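PDB 2YWD: pyridoxal 5'-phosphate synthase subunit PdxT from Thermus thermophilus, which probably hydrolyses glutamine to glutamate and ammonia, which is channelled to the partner subunit PdxS for the synthesis of pyridoxal 5'-phosphate. Local coordinates for residues G3-L8 / L40-P46; E63-R67 / P98-V102; L75-G79 / F185-A189; E121-E126 / E149-L154. All blocks are in the same frame, centred on the assembly; numbering follows the deposited sequence.

Contact 1: G3-L8 / L40-P46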
loop_
_atom_site.group_PDB
_atom_site.type_symbol
_atom_site.label_atom_id
_atom_site.label_comp_id
_atom_site.label_asym_id
_atom_site.label_seq_id
_atom_site.Cartn_x
_atom_site.Cartn_y
_atom_site.Cartn_z
ATOM N N GLY A 3 13.892 12.892 -8.565
ATOM C CA GLY A 3 13.277 11.827 -7.720
ATOM C C GLY A 3 12.264 11.004 -8.494
ATOM O O GLY A 3 11.381 11.551 -9.159
ATOM N N VAL A 4 12.392 9.685 -8.413
ATOM C CA VAL A 4 11.482 8.796 -9.116
ATOM C C VAL A 4 10.573 8.042 -8.150
ATOM O O VAL A 4 9.795 7.192 -8.570
ATOM C CB VAL A 4 12.259 7.771 -9.979
ATOM C CG1 VAL A 4 13.143 8.503 -10.988
ATOM C CG2 VAL A 4 13.100 6.869 -9.090
ATOM N N VAL A 5 10.675 8.350 -6.859
ATOM C CA VAL A 5 9.841 7.682 -5.857
ATOM C C VAL A 5 9.000 8.694 -5.087
ATOM O O VAL A 5 9.521 9.671 -4.547
ATOM C CB VAL A 5 10.694 6.891 -4.841
ATOM C CG1 VAL A 5 9.784 6.142 -3.875
ATOM C CG2 VAL A 5 11.613 5.914 -5.569
ATOM N N GLY A 6 7.695 8.457 -5.032
ATOM C CA GLY A 6 6.834 9.372 -4.313
ATOM C C GLY A 6 5.971 8.678 -3.280
ATOM O O GLY A 6 5.832 7.453 -3.283
ATOM N N VAL A 7 5.410 9.475 -2.377
ATOM C CA VAL A 7 4.511 8.976 -1.340
ATOM C C VAL A 7 3.304 9.904 -1.401
ATOM O O VAL A 7 3.462 11.121 -1.338
ATOM C CB VAL A 7 5.144 9.067 0.067
ATOM C CG1 VAL A 7 4.185 8.487 1.105
ATOM C CG2 VAL A 7 6.468 8.311 0.097
ATOM N N LEU A 8 2.109 9.339 -1.558
ATOM C CA LEU A 8 0.896 10.154 -1.628
ATOM C C LEU A 8 0.781 10.894 -0.305
ATOM O O LEU A 8 0.778 10.273 0.759
ATOM C CB LEU A 8 -0.330 9.270 -1.855
ATOM C CG LEU A 8 -1.629 9.995 -2.217
ATOM C CD1 LEU A 8 -1.449 10.778 -3.515
ATOM C CD2 LEU A 8 -2.740 8.973 -2.370
ATOM N N LEU A 40 7.626 9.830 -11.937
ATOM C CA LEU A 40 7.717 8.783 -10.925
ATOM C C LEU A 40 7.697 7.376 -11.508
ATOM O O LEU A 40 7.035 7.112 -12.511
ATOM C CB LEU A 40 6.568 8.902 -9.915
ATOM C CG LEU A 40 6.490 10.116 -8.988
ATOM C CD1 LEU A 40 5.253 9.976 -8.108
ATOM C CD2 LEU A 40 7.753 10.215 -8.128
ATOM N N LYS A 41 8.441 6.476 -10.873
ATOM C CA LYS A 41 8.475 5.076 -11.278
ATOM C C LYS A 41 7.730 4.282 -10.210
ATOM O O LYS A 41 7.252 3.176 -10.458
ATOM C CB LYS A 41 9.910 4.554 -11.360
ATOM C CG LYS A 41 10.744 5.141 -12.483
ATOM C CD LYS A 41 12.149 4.557 -12.460
ATOM C CE LYS A 41 13.016 5.145 -13.566
ATOM N NZ LYS A 41 14.395 4.576 -13.543
ATOM N N ALA A 42 7.637 4.859 -9.014
ATOM C CA ALA A 42 6.971 4.199 -7.898
ATOM C C ALA A 42 6.220 5.186 -7.017
ATOM O O ALA A 42 6.672 6.311 -6.796
ATOM C CB ALA A 42 7.995 3.439 -7.057
ATOM N N LEU A 43 5.071 4.750 -6.512
ATOM C CA LEU A 43 4.251 5.574 -5.637
ATOM C C LEU A 43 3.766 4.749 -4.451
ATOM O O LEU A 43 3.220 3.663 -4.625
ATOM C CB LEU A 43 3.035 6.120 -6.391
ATOM C CG LEU A 43 2.030 6.902 -5.538
ATOM C CD1 LEU A 43 2.658 8.210 -5.077
ATOM C CD2 LEU A 43 0.768 7.183 -6.353
ATOM N N ILE A 44 3.980 5.264 -3.247
ATOM C CA ILE A 44 3.525 4.580 -2.046
ATOM C C ILE A 44 2.298 5.306 -1.516
ATOM O O ILE A 44 2.302 6.530 -1.406
ATOM C CB ILE A 44 4.592 4.593 -0.935
ATOM C CG1 ILE A 44 5.820 3.792 -1.378
ATOM C CG2 ILE A 44 4.003 4.018 0.358
ATOM C CD1 ILE A 44 6.949 3.793 -0.363
ATOM N N VAL A 45 1.245 4.553 -1.220
ATOM C CA VAL A 45 0.025 5.118 -0.658
ATOM C C VAL A 45 0.119 4.653 0.793
ATOM O O VAL A 45 -0.000 3.461 1.084
ATOM C CB VAL A 45 -1.227 4.552 -1.360
ATOM C CG1 VAL A 45 -2.482 5.199 -0.792
ATOM C CG2 VAL A 45 -1.136 4.822 -2.861
ATOM N N PRO A 46 0.340 5.597 1.722
ATOM C CA PRO A 46 0.495 5.371 3.164
ATOM C C PRO A 46 -0.697 4.932 3.990
ATOM O O PRO A 46 -1.824 4.855 3.510
ATOM C CB PRO A 46 1.020 6.712 3.647
ATOM C CG PRO A 46 0.174 7.657 2.851
ATOM C CD PRO A 46 0.222 7.046 1.446
#

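Contact 2: E63-R67 / P98-V102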
loop_
_atom_site.group_PDB
_atom_site.type_symbol
_atom_site.label_atom_id
_atom_site.label_comp_id
_atom_site.label_asym_id
_atom_site.label_seq_id
_atom_site.Cartn_x
_atom_site.Cartn_y
_atom_site.Cartn_z
ATOM N N GLU A 63 -6.435 9.825 -8.640
ATOM C CA GLU A 63 -6.927 8.457 -8.807
ATOM C C GLU A 63 -6.931 8.039 -10.282
ATOM O O GLU A 63 -6.345 7.027 -10.659
ATOM C CB GLU A 63 -8.351 8.350 -8.249
ATOM C CG GLU A 63 -8.984 6.962 -8.373
ATOM C CD GLU A 63 -10.495 7.000 -8.200
ATOM O OE1 GLU A 63 -10.970 7.660 -7.255
ATOM O OE2 GLU A 63 -11.208 6.360 -9.003
ATOM N N ASP A 64 -7.590 8.836 -11.115
ATOM C CA ASP A 64 -7.692 8.539 -12.537
ATOM C C ASP A 64 -6.345 8.480 -13.261
ATOM O O ASP A 64 -6.127 7.601 -14.096
ATOM C CB ASP A 64 -8.627 9.559 -13.189
ATOM C CG ASP A 64 -10.029 9.509 -12.595
ATOM O OD1 ASP A 64 -10.714 10.552 -12.567
ATOM O OD2 ASP A 64 -10.444 8.416 -12.154
ATOM N N GLU A 65 -5.438 9.400 -12.939
ATOM C CA GLU A 65 -4.122 9.411 -13.575
ATOM C C GLU A 65 -3.327 8.184 -13.139
ATOM O O GLU A 65 -2.634 7.560 -13.945
ATOM C CB GLU A 65 -3.364 10.688 -13.210
ATOM C CG GLU A 65 -1.998 10.847 -13.883
ATOM C CD GLU A 65 -2.064 10.804 -15.404
ATOM O OE1 GLU A 65 -3.107 11.190 -15.975
ATOM O OE2 GLU A 65 -1.066 10.396 -16.034
ATOM N N VAL A 66 -3.426 7.830 -11.863
ATOM C CA VAL A 66 -2.716 6.660 -11.375
ATOM C C VAL A 66 -3.243 5.413 -12.092
ATOM O O VAL A 66 -2.463 4.555 -12.512
ATOM C CB VAL A 66 -2.884 6.496 -9.849
ATOM C CG1 VAL A 66 -2.381 5.139 -9.415
ATOM C CG2 VAL A 66 -2.110 7.594 -9.120
ATOM N N ARG A 67 -4.563 5.313 -12.240
ATOM C CA ARG A 67 -5.152 4.161 -12.918
ATOM C C ARG A 67 -4.570 4.033 -14.329
ATOM O O ARG A 67 -4.219 2.937 -14.781
ATOM C CB ARG A 67 -6.681 4.300 -12.995
ATOM C CG ARG A 67 -7.372 3.095 -13.628
ATOM C CD ARG A 67 -8.906 3.195 -13.603
ATOM N NE ARG A 67 -9.454 3.190 -12.246
ATOM C CZ ARG A 67 -9.868 4.272 -11.595
ATOM N NH1 ARG A 67 -9.808 5.468 -12.175
ATOM N NH2 ARG A 67 -10.326 4.164 -10.353
ATOM N N PRO A 98 -14.691 5.825 -2.340
ATOM C CA PRO A 98 -13.742 6.274 -3.366
ATOM C C PRO A 98 -12.435 5.495 -3.242
ATOM O O PRO A 98 -11.861 5.417 -2.156
ATOM C CB PRO A 98 -13.558 7.754 -3.041
ATOM C CG PRO A 98 -14.886 8.138 -2.448
ATOM C CD PRO A 98 -15.194 6.964 -1.551
ATOM N N ARG A 99 -11.972 4.918 -4.348
ATOM C CA ARG A 99 -10.738 4.138 -4.334
ATOM C C ARG A 99 -10.240 3.882 -5.748
ATOM O O ARG A 99 -10.975 4.099 -6.712
ATOM C CB ARG A 99 -10.985 2.800 -3.643
ATOM C CG ARG A 99 -12.034 1.946 -4.339
ATOM C CD ARG A 99 -12.323 0.687 -3.540
ATOM N NE ARG A 99 -13.292 -0.189 -4.194
ATOM C CZ ARG A 99 -14.604 0.017 -4.215
ATOM N NH1 ARG A 99 -15.124 1.080 -3.613
ATOM N NH2 ARG A 99 -15.401 -0.850 -4.830
ATOM N N LEU A 100 -8.995 3.424 -5.864
ATOM C CA LEU A 100 -8.407 3.118 -7.167
ATOM C C LEU A 100 -9.016 1.817 -7.686
ATOM O O LEU A 100 -9.469 1.748 -8.829
ATOM C CB LEU A 100 -6.883 2.970 -7.060
ATOM C CG LEU A 100 -6.170 2.570 -8.357
ATOM C CD1 LEU A 100 -6.449 3.606 -9.446
ATOM C CD2 LEU A 100 -4.671 2.455 -8.100
ATOM N N GLY A 101 -9.003 0.788 -6.841
ATOM C CA GLY A 101 -9.593 -0.491 -7.196
ATOM C C GLY A 101 -8.929 -1.336 -8.267
ATOM O O GLY A 101 -9.609 -2.093 -8.957
ATOM N N VAL A 102 -7.612 -1.235 -8.408
ATOM C CA VAL A 102 -6.908 -2.014 -9.422
ATOM C C VAL A 102 -6.548 -3.417 -8.927
ATOM O O VAL A 102 -6.452 -4.358 -9.716
ATOM C CB VAL A 102 -5.614 -1.288 -9.883
ATOM C CG1 VAL A 102 -4.645 -1.149 -8.721
ATOM C CG2 VAL A 102 -4.969 -2.048 -11.032
HETATM O O HOH W 1 -9.719 0.538 -11.301
#

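Contact 3: L75-G79 / F185-A189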
loop_
_atom_site.group_PDB
_atom_site.type_symbol
_atom_site.label_atom_id
_atom_site.label_comp_id
_atom_site.label_asym_id
_atom_site.label_seq_id
_atom_site.Cartn_x
_atom_site.Cartn_y
_atom_site.Cartn_z
ATOM N N LEU A 75 4.022 2.818 -13.739
ATOM C CA LEU A 75 4.006 3.216 -12.335
ATOM C C LEU A 75 3.694 2.057 -11.397
ATOM O O LEU A 75 2.645 1.418 -11.516
ATOM C CB LEU A 75 2.978 4.330 -12.113
ATOM C CG LEU A 75 2.909 4.903 -10.694
ATOM C CD1 LEU A 75 4.244 5.559 -10.353
ATOM C CD2 LEU A 75 1.771 5.913 -10.591
ATOM N N ALA A 76 4.609 1.792 -10.468
ATOM C CA ALA A 76 4.428 0.724 -9.490
ATOM C C ALA A 76 3.792 1.336 -8.248
ATOM O O ALA A 76 4.078 2.481 -7.904
ATOM C CB ALA A 76 5.765 0.100 -9.134
ATOM N N LEU A 77 2.947 0.561 -7.578
ATOM C CA LEU A 77 2.243 1.022 -6.386
ATOM C C LEU A 77 2.456 0.104 -5.193
ATOM O O LEU A 77 2.499 -1.116 -5.333
ATOM C CB LEU A 77 0.738 1.090 -6.657
ATOM C CG LEU A 77 0.256 1.941 -7.825
ATOM C CD1 LEU A 77 -1.252 1.788 -7.966
ATOM C CD2 LEU A 77 0.634 3.398 -7.585
ATOM N N PHE A 78 2.575 0.708 -4.017
ATOM C CA PHE A 78 2.736 -0.027 -2.769
ATOM C C PHE A 78 1.782 0.647 -1.788
ATOM O O PHE A 78 1.985 1.801 -1.411
ATOM C CB PHE A 78 4.181 0.073 -2.252
ATOM C CG PHE A 78 4.447 -0.729 -0.989
ATOM C CD1 PHE A 78 3.544 -1.692 -0.544
ATOM C CD2 PHE A 78 5.623 -0.531 -0.263
ATOM C CE1 PHE A 78 3.809 -2.447 0.603
ATOM C CE2 PHE A 78 5.898 -1.280 0.882
ATOM C CZ PHE A 78 4.991 -2.240 1.318
ATOM N N GLY A 79 0.726 -0.065 -1.409
ATOM C CA GLY A 79 -0.236 0.484 -0.473
ATOM C C GLY A 79 -0.128 -0.222 0.863
ATOM O O GLY A 79 -0.091 -1.448 0.918
ATOM N N PHE A 185 10.105 -3.461 -2.994
ATOM C CA PHE A 185 9.175 -2.700 -3.824
ATOM C C PHE A 185 9.902 -1.888 -4.897
ATOM O O PHE A 185 9.507 -1.894 -6.067
ATOM C CB PHE A 185 8.323 -1.764 -2.952
ATOM C CG PHE A 185 7.470 -0.805 -3.745
ATOM C CD1 PHE A 185 6.584 -1.274 -4.713
ATOM C CD2 PHE A 185 7.565 0.568 -3.534
ATOM C CE1 PHE A 185 5.806 -0.388 -5.463
ATOM C CE2 PHE A 185 6.790 1.464 -4.278
ATOM C CZ PHE A 185 5.909 0.983 -5.244
ATOM N N LEU A 186 10.964 -1.191 -4.509
ATOM C CA LEU A 186 11.708 -0.387 -5.472
ATOM C C LEU A 186 12.316 -1.262 -6.564
ATOM O O LEU A 186 12.384 -0.860 -7.727
ATOM C CB LEU A 186 12.808 0.412 -4.771
ATOM C CG LEU A 186 12.324 1.424 -3.732
ATOM C CD1 LEU A 186 13.491 2.318 -3.328
ATOM C CD2 LEU A 186 11.186 2.262 -4.307
ATOM N N GLU A 187 12.757 -2.455 -6.188
ATOM C CA GLU A 187 13.346 -3.377 -7.152
ATOM C C GLU A 187 12.311 -3.794 -8.194
ATOM O O GLU A 187 12.601 -3.814 -9.389
ATOM C CB GLU A 187 13.901 -4.615 -6.436
ATOM C CG GLU A 187 15.154 -4.348 -5.602
ATOM C CD GLU A 187 16.422 -4.252 -6.442
ATOM O OE1 GLU A 187 16.871 -5.298 -6.958
ATOM O OE2 GLU A 187 16.969 -3.133 -6.588
ATOM N N LEU A 188 11.099 -4.114 -7.751
ATOM C CA LEU A 188 10.064 -4.524 -8.691
ATOM C C LEU A 188 9.580 -3.340 -9.534
ATOM O O LEU A 188 9.039 -3.525 -10.627
ATOM C CB LEU A 188 8.895 -5.188 -7.945
ATOM C CG LEU A 188 7.896 -4.373 -7.119
ATOM C CD1 LEU A 188 6.890 -3.690 -8.041
ATOM C CD2 LEU A 188 7.159 -5.308 -6.168
ATOM N N ALA A 189 9.787 -2.125 -9.031
ATOM C CA ALA A 189 9.386 -0.918 -9.752
ATOM C C ALA A 189 10.486 -0.527 -10.737
ATOM O O ALA A 189 10.308 0.369 -11.564
ATOM C CB ALA A 189 9.136 0.223 -8.773
#

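Contact 4: E121-E126 / E149-L154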
loop_
_atom_site.group_PDB
_atom_site.type_symbol
_atom_site.label_atom_id
_atom_site.label_comp_id
_atom_site.label_asym_id
_atom_site.label_seq_id
_atom_site.Cartn_x
_atom_site.Cartn_y
_atom_site.Cartn_z
ATOM N N GLU A 121 3.537 -8.968 14.849
ATOM C CA GLU A 121 3.830 -10.364 14.556
ATOM C C GLU A 121 5.031 -10.508 13.632
ATOM O O GLU A 121 5.194 -9.729 12.692
ATOM C CB GLU A 121 2.634 -11.025 13.857
ATOM C CG GLU A 121 1.364 -11.134 14.672
ATOM C CD GLU A 121 1.494 -12.108 15.826
ATOM O OE1 GLU A 121 2.328 -13.035 15.726
ATOM O OE2 GLU A 121 0.751 -11.958 16.820
ATOM N N ASP A 122 5.866 -11.509 13.886
ATOM C CA ASP A 122 6.997 -11.744 12.998
ATOM C C ASP A 122 6.427 -12.503 11.811
ATOM O O ASP A 122 5.733 -13.502 11.984
ATOM C CB ASP A 122 8.079 -12.559 13.698
ATOM C CG ASP A 122 8.855 -11.733 14.697
ATOM O OD1 ASP A 122 9.357 -10.653 14.304
ATOM O OD2 ASP A 122 8.960 -12.155 15.868
ATOM N N LEU A 123 6.707 -12.022 10.606
ATOM C CA LEU A 123 6.174 -12.647 9.405
ATOM C C LEU A 123 7.243 -13.208 8.477
ATOM O O LEU A 123 8.367 -12.710 8.426
ATOM C CB LEU A 123 5.336 -11.631 8.624
ATOM C CG LEU A 123 4.330 -10.780 9.404
ATOM C CD1 LEU A 123 3.864 -9.628 8.531
ATOM C CD2 LEU A 123 3.153 -11.634 9.853
ATOM N N GLU A 124 6.880 -14.254 7.744
ATOM C CA GLU A 124 7.786 -14.856 6.782
ATOM C C GLU A 124 7.385 -14.346 5.410
ATOM O O GLU A 124 6.303 -14.659 4.915
ATOM C CB GLU A 124 7.692 -16.380 6.832
ATOM C CG GLU A 124 8.512 -16.988 7.949
ATOM C CD GLU A 124 9.965 -16.553 7.881
ATOM O OE1 GLU A 124 10.600 -16.765 6.823
ATOM O OE2 GLU A 124 10.468 -15.995 8.880
ATOM N N VAL A 125 8.256 -13.540 4.809
ATOM C CA VAL A 125 7.998 -12.965 3.496
ATOM C C VAL A 125 8.770 -13.718 2.421
ATOM O O VAL A 125 9.989 -13.870 2.507
ATOM C CB VAL A 125 8.401 -11.477 3.462
ATOM C CG1 VAL A 125 8.125 -10.890 2.090
ATOM C CG2 VAL A 125 7.640 -10.713 4.534
ATOM N N GLU A 126 8.053 -14.193 1.411
ATOM C CA GLU A 126 8.672 -14.943 0.328
ATOM C C GLU A 126 9.774 -14.134 -0.349
ATOM O O GLU A 126 9.560 -12.995 -0.766
ATOM C CB GLU A 126 7.618 -15.347 -0.704
ATOM C CG GLU A 126 8.177 -16.131 -1.884
ATOM C CD GLU A 126 7.124 -16.437 -2.932
ATOM O OE1 GLU A 126 6.475 -15.485 -3.419
ATOM O OE2 GLU A 126 6.947 -17.626 -3.272
ATOM N N GLU A 149 -0.675 -12.864 -6.020
ATOM C CA GLU A 149 0.288 -13.691 -5.313
ATOM C C GLU A 149 0.364 -13.327 -3.829
ATOM O O GLU A 149 0.395 -12.149 -3.473
ATOM C CB GLU A 149 1.663 -13.532 -5.973
ATOM C CG GLU A 149 2.808 -14.218 -5.256
ATOM C CD GLU A 149 4.100 -14.163 -6.055
ATOM O OE1 GLU A 149 4.424 -13.079 -6.590
ATOM O OE2 GLU A 149 4.792 -15.202 -6.143
ATOM N N VAL A 150 0.375 -14.336 -2.965
ATOM C CA VAL A 150 0.474 -14.095 -1.527
ATOM C C VAL A 150 1.939 -14.221 -1.134
ATOM O O VAL A 150 2.522 -15.300 -1.235
ATOM C CB VAL A 150 -0.358 -15.118 -0.716
ATOM C CG1 VAL A 150 -0.178 -14.869 0.778
ATOM C CG2 VAL A 150 -1.827 -15.006 -1.093
ATOM N N LEU A 151 2.534 -13.118 -0.693
ATOM C CA LEU A 151 3.942 -13.110 -0.306
ATOM C C LEU A 151 4.170 -13.343 1.184
ATOM O O LEU A 151 5.281 -13.668 1.600
ATOM C CB LEU A 151 4.583 -11.783 -0.717
ATOM C CG LEU A 151 4.538 -11.467 -2.213
ATOM C CD1 LEU A 151 5.102 -10.074 -2.459
ATOM C CD2 LEU A 151 5.340 -12.513 -2.979
ATOM N N ALA A 152 3.122 -13.172 1.988
ATOM C CA ALA A 152 3.236 -13.372 3.427
ATOM C C ALA A 152 1.875 -13.592 4.070
ATOM O O ALA A 152 0.868 -13.028 3.634
ATOM C CB ALA A 152 3.929 -12.169 4.075
ATOM N N ARG A 153 1.858 -14.415 5.114
ATOM C CA ARG A 153 0.629 -14.723 5.835
ATOM C C ARG A 153 0.832 -14.663 7.339
ATOM O O ARG A 153 1.940 -14.866 7.835
ATOM C CB ARG A 153 0.149 -16.143 5.504
ATOM C CG ARG A 153 -0.158 -16.421 4.047
ATOM C CD ARG A 153 -0.355 -17.925 3.824
ATOM N NE ARG A 153 -0.517 -18.255 2.408
ATOM C CZ ARG A 153 -1.681 -18.329 1.773
ATOM N NH1 ARG A 153 -2.822 -18.101 2.419
ATOM N NH2 ARG A 153 -1.703 -18.626 0.480
ATOM N N LEU A 154 -0.245 -14.371 8.058
ATOM C CA LEU A 154 -0.217 -14.390 9.514
ATOM C C LEU A 154 -1.017 -15.665 9.725
ATOM O O LEU A 154 -2.236 -15.659 9.607
ATOM C CB LEU A 154 -0.960 -13.193 10.110
ATOM C CG LEU A 154 -1.123 -13.261 11.630
ATOM C CD1 LEU A 154 0.215 -13.588 12.289
ATOM C CD2 LEU A 154 -1.665 -11.935 12.137
HETATM O O HOH W 2 4.096 -16.067 5.538
HETATM O O HOH W 3 4.540 -15.603 8.513
#

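Contact 1: G3-L8 / L40-P46
L8, V4 and L40 lose the most surface here, and they mark the two ends of a parallel pairing between strands 5-8 and 42-45. At the far end L8 closes the ladder: its N donates to I44 O (2.8 Å), its CD2 meets V45 CG1 at 4.1 Å, and its CB lies 4.0 Å from P46 CD. At the near end V4 O accepts from two successive amides, K41 N (2.8 Å, 172° at the hydrogen) and A42 N (3.2 Å, 153°). L40 bends its side chain over the backbone of the first strand, its CD2 3.6 Å from G6 N; a CB modelled on G6 would clash, 2.9 Å from L40 CD1. Between the ends, G6 N donates to A42 O (3.0 Å) and G6 O accepts from I44 N (2.9 Å), so G6 bonds to the residues on either side of its bridge partner L43, as in a parallel ladder. V31 of the flanking strand touches L8, L40 and L43; helix 180-189 covers A42 and I44. The chemistry implies a pairing held by main-chain hydrogen bonds, with apolar side chains filling in around them, inside the central sheet of a class I glutaminase domain.

Contact 2: E63-R67 / P98-V102
One guanidinium, that of R67, gathers two carboxylates of its own helix and a carbonyl of a distant loop. Together E63, D64 and R67 form a salt-bridge network on helix 62-71 of the glutaminase domain: R67 NH2 lies 2.7 Å from E63 OE2 and R67 NH1 lies 3.0 Å from D64 OD2. R67 NH2 also donates to L100 O (3.0 Å, 151° at the hydrogen), carrying the network across to the loop between strands 90-91 and 103-108. E63 OE2 and R99 O approach to 3.2 Å, but both are acceptors; R67 NH2, 3.7 Å from R99 O, is one positive group beside them, and R58, which forms a salt bridge with E63 OE1, is another.

The apolar half of the contact belongs to L100. Its CD1 lies over one face of the R67 guanidinium and 3.6 Å from R67 CB, and its CD2 packs on V66 CG1 at 3.8 Å. W86 and L77 also touch both V66 and L100, which places this leucine in the core between helix and sheet. Water 1 completes the bridge, accepting from R67 NE at 2.8 Å and donating to L100 O at 2.8 Å.

Contact 3: L75-G79 / F185-A189
F185 lays one face of its ring over the CB of F78: that carbon is 3.4 Å from the ring centroid and 3° off its normal, the geometry of a CH-pi contact. The two rings themselves meet obliquely, with centroids 5.3 Å apart and planes at 47°. The remainder of the F185 ring runs along the strand backbone, CE1 at 3.4 Å from L77 O and CZ at 3.6 Å from F78 N, while A76 O lies near the plane of the ring at its edge. This is helix-on-sheet packing in an alpha/beta glutaminase domain: the C-terminal helix 180-189 covers strand 76-80 at 8.6 Å between the short axes, running at 159° to it. The strand leads through G79 into the probable nucleophile elbow that carries C81. Toward the start of the strand small residues let the helix come close, and A76 is 5.2 Å from A189 between CA atoms. A76 CB meets A189 CB at 3.4 Å, F185 CE1 at 3.7 Å and L188 CD1 at 4.1 Å.

Contact 4: E121-E126 / E149-L154
A classic beta bulge at L151 and A152, both facing L160 of the neighbouring strand 157-163, shapes this contact between the central sheet's outermost strand 149-154 and the hairpin strand 118-125. The short axes run nearly antiparallel (158°) and approach to 5.5 Å. One direct backbone hydrogen bond joins them: E126 N donates to L151 O (2.8 Å, 172°), and V125 CA makes a CA-H...O contact with the same oxygen at 3.4 Å. Further along, water 2 accepts from R153 N (2.8 Å) and lies 2.7 Å from E124 O, to which it can donate; water 3 accepts from E124 N and donates to R153 O, both at 2.8 Å. The solvent-filled gap agrees with the CA spacing, 4.8 Å for V125-A152 but 6.6 Å for L123-L154.

Side-chain contacts are few. V125 CG2 lies 4.0 Å from A152 CB, L123 CD2 is 4.3 Å from L154 CD1, and the aliphatic part of E121 touches L154, CG to CD1 3.6 Å. Near the direct bond, E126 OE1 and E149 OE2 approach to 3.2 Å, two like-charged acceptors. The arrangement is that of a beta hairpin laid beside a bulged sheet edge, with water bridging beyond the single direct bond.

In the fold
From the N terminus, contact 1 closes the first loop, bringing strand 42-45 back beside strand 5-8 after an excursion through helix 14-22 and strand 29-31. Contact 2 opens later, on helix 62-71, and crosses contact 3 because strand 76-80 leaves between its two segments. L77 CD1 is the physical joint, 3.5 Å from L100 CD2 and 3.8 Å from V66 CG1. Contact 3 spans the longest interval and ties the C-terminal helix to the central sheet; L43 N and A76 O, 2.8 Å apart, join it to contact 1. Contact 4 falls wholly within that interval, about 17 Å from contact 3 between centres, and attaches the 118-136 hairpin to the sheet's far edge.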